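Local coordinates for lipase, class 3 (Penicillium roqueforti FM164, PDB 6L7N), which probably hydrolyses ester bonds of triacylglycerols and related lipids, as a fungal serine lipase of the class 3 family with an alpha/beta-hydrolase fold, at residues 86-91 / 201-206; 90-95 / 253-258; 149-154 / 176-181. All blocks are in the same frame, centred on the assembly; numbering follows the deposited sequence.

Contact 1: 86-91 / 201-206; sequences YSVRNW and DPVPKL
V88 meets V203 where the short helix 88-94 rests on the loop that follows strand 193-198, and the pair illustrates how a presumed lid helix can be seated by hydrocarbon alone. By its place in the fold the helix probably corresponds to the lid of related filamentous-fungal lipases. The CB of V88 is directed toward the loop, and the branch CG1, anti to the backbone N (chi1 -173°), reaches the CG2 methyl of V203 at 3.6 Å. The two side chains cross at about a right angle, one methyl from each making the touch. V88 also contacts S147, the presumed nucleophile, so the same residue lies over the probable active site.

One helical turn on, W91 reaches the loop with the far end of its indole. The benzo-ring atom CH2 lies 3.7 Å from CB of L206, while the neighbouring CZ3 lies 4.0 Å from CG1 of V203; both carbons approach the ring obliquely. The carbonyl O of L206 sits in the indole plane at its edge, 3.9 Å from CH2, and also accepts from the backbone N of R177. V203 thus presents one methyl to each of the two helix residues.

The loop carries a turn of its own. OD1 of D201 accepts from the backbone N of V203 at 3.0 Å, an Asx turn in which the donor stands above the carboxylate plane, and OD2 is bonded to H261 and Y264, consistent with D201 being the triad acid. No hydrogen bond passes between helix and loop. A purely apolar seat of this kind would let a lid rise without breaking polar bonds here, and the apolar side chains then uncovered, V88 and W91, could face lipid, as in relatives whose lids open.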
# COMPACT_ATOMS: atom_id res chain seq x y z
N TYR A 86 8.73 0.99 -10.10
CA TYR A 86 7.88 0.32 -11.08
C TYR A 86 8.62 -0.76 -11.87
O TYR A 86 8.05 -1.33 -12.80
CB TYR A 86 7.24 1.34 -12.03
CG TYR A 86 8.15 2.42 -12.57
CD1 TYR A 86 9.00 2.17 -13.64
CD2 TYR A 86 8.13 3.71 -12.03
CE1 TYR A 86 9.83 3.16 -14.15
CE2 TYR A 86 8.96 4.71 -12.53
CZ TYR A 86 9.80 4.42 -13.59
OH TYR A 86 10.63 5.39 -14.11
N SER A 87 9.86 -1.07 -11.50
CA SER A 87 10.56 -2.22 -12.05
C SER A 87 10.17 -3.49 -11.28
O SER A 87 11.00 -4.11 -10.60
CB SER A 87 12.07 -2.00 -12.01
OG SER A 87 12.42 -0.88 -12.79
N VAL A 88 8.89 -3.85 -11.37
CA VAL A 88 8.36 -4.92 -10.51
C VAL A 88 8.60 -6.30 -11.12
O VAL A 88 8.92 -7.25 -10.39
CB VAL A 88 6.87 -4.67 -10.21
CG1 VAL A 88 6.34 -5.69 -9.18
CG2 VAL A 88 6.66 -3.26 -9.70
N ARG A 89 8.43 -6.46 -12.43
CA ARG A 89 8.71 -7.76 -13.04
C ARG A 89 10.12 -8.23 -12.72
O ARG A 89 10.34 -9.42 -12.40
CB ARG A 89 8.50 -7.70 -14.56
CG ARG A 89 8.70 -9.07 -15.25
CD ARG A 89 8.57 -8.97 -16.77
NE ARG A 89 7.28 -8.40 -17.14
CZ ARG A 89 6.18 -9.11 -17.37
NH1 ARG A 89 5.06 -8.49 -17.70
NH2 ARG A 89 6.20 -10.43 -17.28
N ASN A 90 11.10 -7.33 -12.77
CA ASN A 90 12.47 -7.73 -12.47
C ASN A 90 12.62 -8.11 -11.01
O ASN A 90 13.44 -8.98 -10.68
CB ASN A 90 13.45 -6.62 -12.82
CG ASN A 90 13.58 -6.44 -14.31
OD1 ASN A 90 12.77 -6.97 -15.07
ND2 ASN A 90 14.58 -5.69 -14.74
N TRP A 91 11.84 -7.48 -10.14
CA TRP A 91 11.83 -7.82 -8.72
C TRP A 91 11.30 -9.24 -8.52
O TRP A 91 11.92 -10.05 -7.82
CB TRP A 91 10.98 -6.77 -7.98
CG TRP A 91 10.89 -6.91 -6.49
CD1 TRP A 91 11.72 -6.35 -5.56
CD2 TRP A 91 9.90 -7.63 -5.76
NE1 TRP A 91 11.31 -6.70 -4.29
CE2 TRP A 91 10.19 -7.48 -4.39
CE3 TRP A 91 8.78 -8.39 -6.15
CZ2 TRP A 91 9.41 -8.08 -3.39
CZ3 TRP A 91 8.00 -8.97 -5.15
CH2 TRP A 91 8.32 -8.81 -3.79
N ASP A 201 -1.87 -13.08 -8.67
CA ASP A 201 -0.80 -12.08 -8.67
C ASP A 201 0.45 -12.63 -8.00
O ASP A 201 0.38 -13.10 -6.85
CB ASP A 201 -1.32 -10.82 -7.96
CG ASP A 201 -0.33 -9.67 -7.94
OD1 ASP A 201 0.79 -9.78 -8.49
OD2 ASP A 201 -0.67 -8.64 -7.30
N PRO A 202 1.60 -12.65 -8.68
CA PRO A 202 2.82 -13.20 -8.04
C PRO A 202 3.41 -12.29 -6.99
O PRO A 202 4.12 -12.77 -6.09
CB PRO A 202 3.79 -13.37 -9.22
CG PRO A 202 3.31 -12.39 -10.24
CD PRO A 202 1.81 -12.37 -10.11
N VAL A 203 3.15 -10.99 -7.04
CA VAL A 203 3.87 -10.07 -6.17
C VAL A 203 3.52 -10.30 -4.70
O VAL A 203 4.45 -10.36 -3.88
CB VAL A 203 3.65 -8.62 -6.61
CG1 VAL A 203 4.28 -7.65 -5.61
CG2 VAL A 203 4.25 -8.44 -8.01
N PRO A 204 2.26 -10.47 -4.30
CA PRO A 204 1.98 -10.79 -2.89
C PRO A 204 2.48 -12.15 -2.45
O PRO A 204 2.33 -12.49 -1.27
CB PRO A 204 0.44 -10.73 -2.81
CG PRO A 204 0.04 -9.82 -3.93
CD PRO A 204 1.02 -10.13 -5.02
N LYS A 205 3.02 -12.96 -3.35
CA LYS A 205 3.54 -14.26 -2.95
C LYS A 205 4.99 -14.20 -2.49
O LYS A 205 5.53 -15.20 -2.02
CB LYS A 205 3.41 -15.26 -4.11
CG LYS A 205 1.97 -15.43 -4.59
CD LYS A 205 1.92 -16.33 -5.81
CE LYS A 205 0.50 -16.58 -6.28
NZ LYS A 205 0.49 -17.68 -7.33
N LEU A 206 5.62 -13.02 -2.58
CA LEU A 206 7.02 -12.85 -2.28
C LEU A 206 7.23 -11.79 -1.20
O LEU A 206 6.42 -10.86 -1.06
CB LEU A 206 7.80 -12.44 -3.55
CG LEU A 206 7.98 -13.58 -4.57
CD1 LEU A 206 8.34 -13.07 -5.96
CD2 LEU A 206 9.02 -14.61 -4.11

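Contact 2: 90-95 / 253-258; sequences NWVSDA and PSLEDF
V92 and L255 form the centre of the contact between the presumed lid helix 88-94 and the 3-10 turn 255-258, which leads into the segment carrying H261, the likely triad histidine. The helix packs on the turn through side chains alone, with no hydrogen bond across the two segments.

The aliphatic contacts come first. V92 directs its CB toward the turn, and its CG1, anti to the backbone N (chi1 170°), comes within 3.5 Å of CD2 of L255. The same CD2 is 3.8 Å from CB of V92, so this leucine methyl lies against the root as well as the tip of the valine; the two side chains slide past each other in opposite directions. The other leucine methyl, CD1, goes to S93. L255 thereby spans two successive residues of the helix.

The aromatic contribution is lighter. The CB of F258 points toward the helix, and CE1 of its ring meets CG2 of V92 at 4.2 Å in an oblique approach. The two valine methyls are therefore divided between leucine and phenylalanine. F258 also packs on V88 and R89 and touches the proposed triad, linking the presumed lid seat with the probable catalytic region, while V92 continues onto V203.

The one hydroxyl among the touching side chains bonds within the helix, OG of S93 to the carbonyl O of R89. This leaves the carbon side of S93 for the leucine: its CB lies 3.8 Å from CD1 of L255.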
# COMPACT_ATOMS: atom_id res chain seq x y z
N ASN A 90 11.10 -7.33 -12.77
CA ASN A 90 12.47 -7.73 -12.47
C ASN A 90 12.62 -8.11 -11.01
O ASN A 90 13.44 -8.98 -10.68
CB ASN A 90 13.45 -6.62 -12.82
CG ASN A 90 13.58 -6.44 -14.31
OD1 ASN A 90 12.77 -6.97 -15.07
ND2 ASN A 90 14.58 -5.69 -14.74
N TRP A 91 11.84 -7.48 -10.14
CA TRP A 91 11.83 -7.82 -8.72
C TRP A 91 11.30 -9.24 -8.52
O TRP A 91 11.92 -10.05 -7.82
CB TRP A 91 10.98 -6.77 -7.98
CG TRP A 91 10.89 -6.91 -6.49
CD1 TRP A 91 11.72 -6.35 -5.56
CD2 TRP A 91 9.90 -7.63 -5.76
NE1 TRP A 91 11.31 -6.70 -4.29
CE2 TRP A 91 10.19 -7.48 -4.39
CE3 TRP A 91 8.78 -8.39 -6.15
CZ2 TRP A 91 9.41 -8.08 -3.39
CZ3 TRP A 91 8.00 -8.97 -5.15
CH2 TRP A 91 8.32 -8.81 -3.79
N VAL A 92 10.18 -9.58 -9.17
CA VAL A 92 9.67 -10.95 -9.09
C VAL A 92 10.72 -11.94 -9.61
O VAL A 92 10.99 -12.97 -8.98
CB VAL A 92 8.36 -11.07 -9.89
CG1 VAL A 92 7.94 -12.54 -10.03
CG2 VAL A 92 7.26 -10.23 -9.25
N SER A 93 11.33 -11.62 -10.74
CA SER A 93 12.15 -12.61 -11.41
C SER A 93 13.52 -12.79 -10.77
O SER A 93 14.08 -13.88 -10.83
CB SER A 93 12.30 -12.25 -12.89
OG SER A 93 12.73 -10.92 -13.06
N ASP A 94 14.06 -11.75 -10.12
CA ASP A 94 15.46 -11.82 -9.71
C ASP A 94 15.78 -11.15 -8.39
O ASP A 94 16.93 -11.22 -7.96
CB ASP A 94 16.36 -11.19 -10.80
CG ASP A 94 16.53 -12.09 -12.00
OD1 ASP A 94 17.21 -13.12 -11.86
OD2 ASP A 94 15.98 -11.78 -13.07
N ALA A 95 14.82 -10.53 -7.72
CA ALA A 95 15.17 -9.84 -6.49
C ALA A 95 15.56 -10.83 -5.41
O ALA A 95 14.96 -11.90 -5.26
CB ALA A 95 14.02 -8.96 -5.99
N PRO A 253 4.86 -18.30 -7.12
CA PRO A 253 4.69 -17.16 -8.04
C PRO A 253 5.22 -17.48 -9.44
O PRO A 253 6.28 -18.08 -9.59
CB PRO A 253 5.50 -16.04 -7.38
CG PRO A 253 6.47 -16.74 -6.50
CD PRO A 253 5.73 -17.95 -5.99
N SER A 254 4.46 -17.06 -10.45
CA SER A 254 4.82 -17.24 -11.85
C SER A 254 4.70 -15.91 -12.58
O SER A 254 3.66 -15.26 -12.51
CB SER A 254 3.91 -18.28 -12.52
OG SER A 254 4.18 -19.60 -12.06
N LEU A 255 5.76 -15.53 -13.30
CA LEU A 255 5.71 -14.32 -14.12
C LEU A 255 4.57 -14.36 -15.13
O LEU A 255 4.05 -13.31 -15.54
CB LEU A 255 7.04 -14.12 -14.85
CG LEU A 255 8.25 -13.52 -14.14
CD1 LEU A 255 9.38 -13.35 -15.14
CD2 LEU A 255 7.90 -12.18 -13.53
N GLU A 256 4.16 -15.56 -15.56
CA GLU A 256 3.05 -15.64 -16.51
C GLU A 256 1.74 -15.15 -15.90
O GLU A 256 0.80 -14.83 -16.64
CB GLU A 256 2.90 -17.07 -17.02
CG GLU A 256 2.59 -18.07 -15.94
CD GLU A 256 1.15 -18.55 -15.99
OE1 GLU A 256 0.81 -19.49 -15.25
OE2 GLU A 256 0.37 -17.99 -16.79
N ASP A 257 1.66 -15.04 -14.58
CA ASP A 257 0.47 -14.51 -13.91
C ASP A 257 0.54 -13.00 -13.70
O ASP A 257 -0.38 -12.43 -13.09
CB ASP A 257 0.28 -15.18 -12.54
CG ASP A 257 -0.11 -16.65 -12.66
OD1 ASP A 257 -0.69 -17.04 -13.69
OD2 ASP A 257 0.15 -17.42 -11.72
N PHE A 258 1.59 -12.34 -14.23
CA PHE A 258 1.91 -10.99 -13.79
C PHE A 258 0.81 -9.98 -14.08
O PHE A 258 0.69 -8.98 -13.35
CB PHE A 258 3.23 -10.53 -14.43
CG PHE A 258 3.80 -9.28 -13.81
CD1 PHE A 258 4.29 -9.29 -12.51
CD2 PHE A 258 3.87 -8.10 -14.53
CE1 PHE A 258 4.81 -8.15 -11.94
CE2 PHE A 258 4.40 -6.95 -13.97
CZ PHE A 258 4.86 -6.97 -12.67

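Contact 3: 149-154 / 176-181; sequences GAAVAT and PRVANV
The helix that follows the presumed nucleophile elbow, a hallmark of alpha/beta-hydrolases, begins its first turns here: G149 closes a GxSxG sequence around S147, the probable nucleophile, and helix 148-161 packs at A151 and T154 against the segment after strand 169-173. Small residues on the helix allow the chains to come close, the CA atoms of A151 and P176 being 5.9 Å apart.

The CB of A151 is the hub. It touches CD of P176 at 3.7 Å and, equally near, CG1 of V178, so the methyl fits into the corner made by the proline ring and the valine branch. One turn later T154 offers its CG2 methyl to CG2 of V178 at 3.9 Å, the two side chains crossing at a slant. Each branch of the valine therefore has its own helix partner.

The torsion of T154 separates its own methyl from its hydroxyl. With CG2 anti to the backbone N (chi1 -60° for OG1), the methyl is presented to V178 while OG1 turns back to the helix and donates to the carbonyl O of A150 at 3.0 Å. That oxygen also accepts from the backbone N of T154, the two donors arriving from opposite faces of the carbonyl plane. The buried hydroxyl is thus satisfied within its own helix, and the interface with 176-181 is left apolar.

On neighbouring elements the packing continues: F114 of helix 112-135 touches both A151 and P176, A150 and T154 lie against A172 of strand 169-173, and A179 pairs through its backbone with V214 of strand 213-214.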
# COMPACT_ATOMS: atom_id res chain seq x y z
N GLY A 149 5.13 -0.09 -3.51
CA GLY A 149 4.72 1.03 -2.68
C GLY A 149 3.87 0.59 -1.50
O GLY A 149 3.97 1.15 -0.40
N ALA A 150 3.01 -0.40 -1.71
CA ALA A 150 2.23 -0.93 -0.60
C ALA A 150 3.13 -1.50 0.49
O ALA A 150 2.86 -1.34 1.69
CB ALA A 150 1.24 -1.98 -1.11
N ALA A 151 4.23 -2.16 0.09
CA ALA A 151 5.13 -2.68 1.11
C ALA A 151 5.69 -1.53 1.94
O ALA A 151 5.62 -1.56 3.18
CB ALA A 151 6.25 -3.50 0.46
N VAL A 152 6.11 -0.45 1.28
CA VAL A 152 6.62 0.69 2.04
C VAL A 152 5.51 1.26 2.91
O VAL A 152 5.72 1.58 4.10
CB VAL A 152 7.21 1.75 1.09
CG1 VAL A 152 7.58 3.01 1.85
CG2 VAL A 152 8.43 1.19 0.32
N ALA A 153 4.30 1.33 2.36
CA ALA A 153 3.18 1.87 3.11
C ALA A 153 2.98 1.07 4.39
O ALA A 153 2.84 1.65 5.48
CB ALA A 153 1.91 1.85 2.25
N THR A 154 3.05 -0.26 4.28
CA THR A 154 2.84 -1.09 5.46
C THR A 154 3.84 -0.74 6.55
O THR A 154 3.46 -0.43 7.69
CB THR A 154 2.94 -2.56 5.05
OG1 THR A 154 1.93 -2.85 4.07
CG2 THR A 154 2.76 -3.46 6.25
N PRO A 176 3.75 -7.06 -1.30
CA PRO A 176 4.62 -8.18 -0.89
C PRO A 176 4.51 -8.40 0.61
O PRO A 176 3.97 -7.58 1.35
CB PRO A 176 6.03 -7.71 -1.27
CG PRO A 176 5.85 -6.49 -2.15
CD PRO A 176 4.52 -5.89 -1.78
N ARG A 177 5.05 -9.53 1.08
CA ARG A 177 5.33 -9.64 2.50
C ARG A 177 6.48 -8.71 2.86
O ARG A 177 7.38 -8.45 2.05
CB ARG A 177 5.69 -11.09 2.87
CG ARG A 177 4.59 -12.08 2.54
CD ARG A 177 4.92 -13.49 3.08
NE ARG A 177 3.76 -14.38 2.95
CZ ARG A 177 3.50 -15.13 1.88
NH1 ARG A 177 4.31 -15.12 0.83
NH2 ARG A 177 2.43 -15.90 1.87
N VAL A 178 6.44 -8.16 4.07
CA VAL A 178 7.39 -7.14 4.47
C VAL A 178 8.20 -7.52 5.69
O VAL A 178 9.11 -6.78 6.08
CB VAL A 178 6.70 -5.77 4.70
CG1 VAL A 178 5.79 -5.47 3.56
CG2 VAL A 178 5.94 -5.76 6.02
N ALA A 179 7.92 -8.67 6.31
CA ALA A 179 8.61 -8.96 7.55
C ALA A 179 8.36 -10.39 7.99
O ALA A 179 7.70 -11.17 7.29
CB ALA A 179 8.13 -8.00 8.62
N ASN A 180 8.84 -10.71 9.18
CA ASN A 180 8.77 -12.07 9.69
C ASN A 180 7.48 -12.26 10.50
O ASN A 180 6.64 -11.37 10.59
CB ASN A 180 10.03 -12.40 10.49
CG ASN A 180 10.24 -11.47 11.67
OD1 ASN A 180 9.51 -10.49 11.86
ND2 ASN A 180 11.20 -11.82 12.53
N VAL A 181 7.32 -13.46 11.08
CA VAL A 181 6.14 -13.75 11.89
C VAL A 181 5.91 -12.76 13.03
O VAL A 181 4.76 -12.34 13.23
CB VAL A 181 6.20 -15.20 12.40
CG1 VAL A 181 5.17 -15.37 13.40
CG2 VAL A 181 5.92 -16.18 11.32

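Overall arrangement
From the N terminus, the chain reaches helix 88-94 after strand 77-83 of the central sheet, and this helix opens the two longest loops. Contact 1 closes one at 201-206, after strand 193-198; contact 2 closes the other further on at 253-258, so the two share a starting point and end one after the other. Contact 3, joining 149-154 to 176-181, closes a short loop that lies wholly within both. Centres of contacts 1 and 2 are about 5 Å apart, and P202 packs on P253. W91 meets P176, joining the presumed lid helix to the segment that packs on helix 148-161; the centres of contacts 1 and 3 are about 12 Å apart.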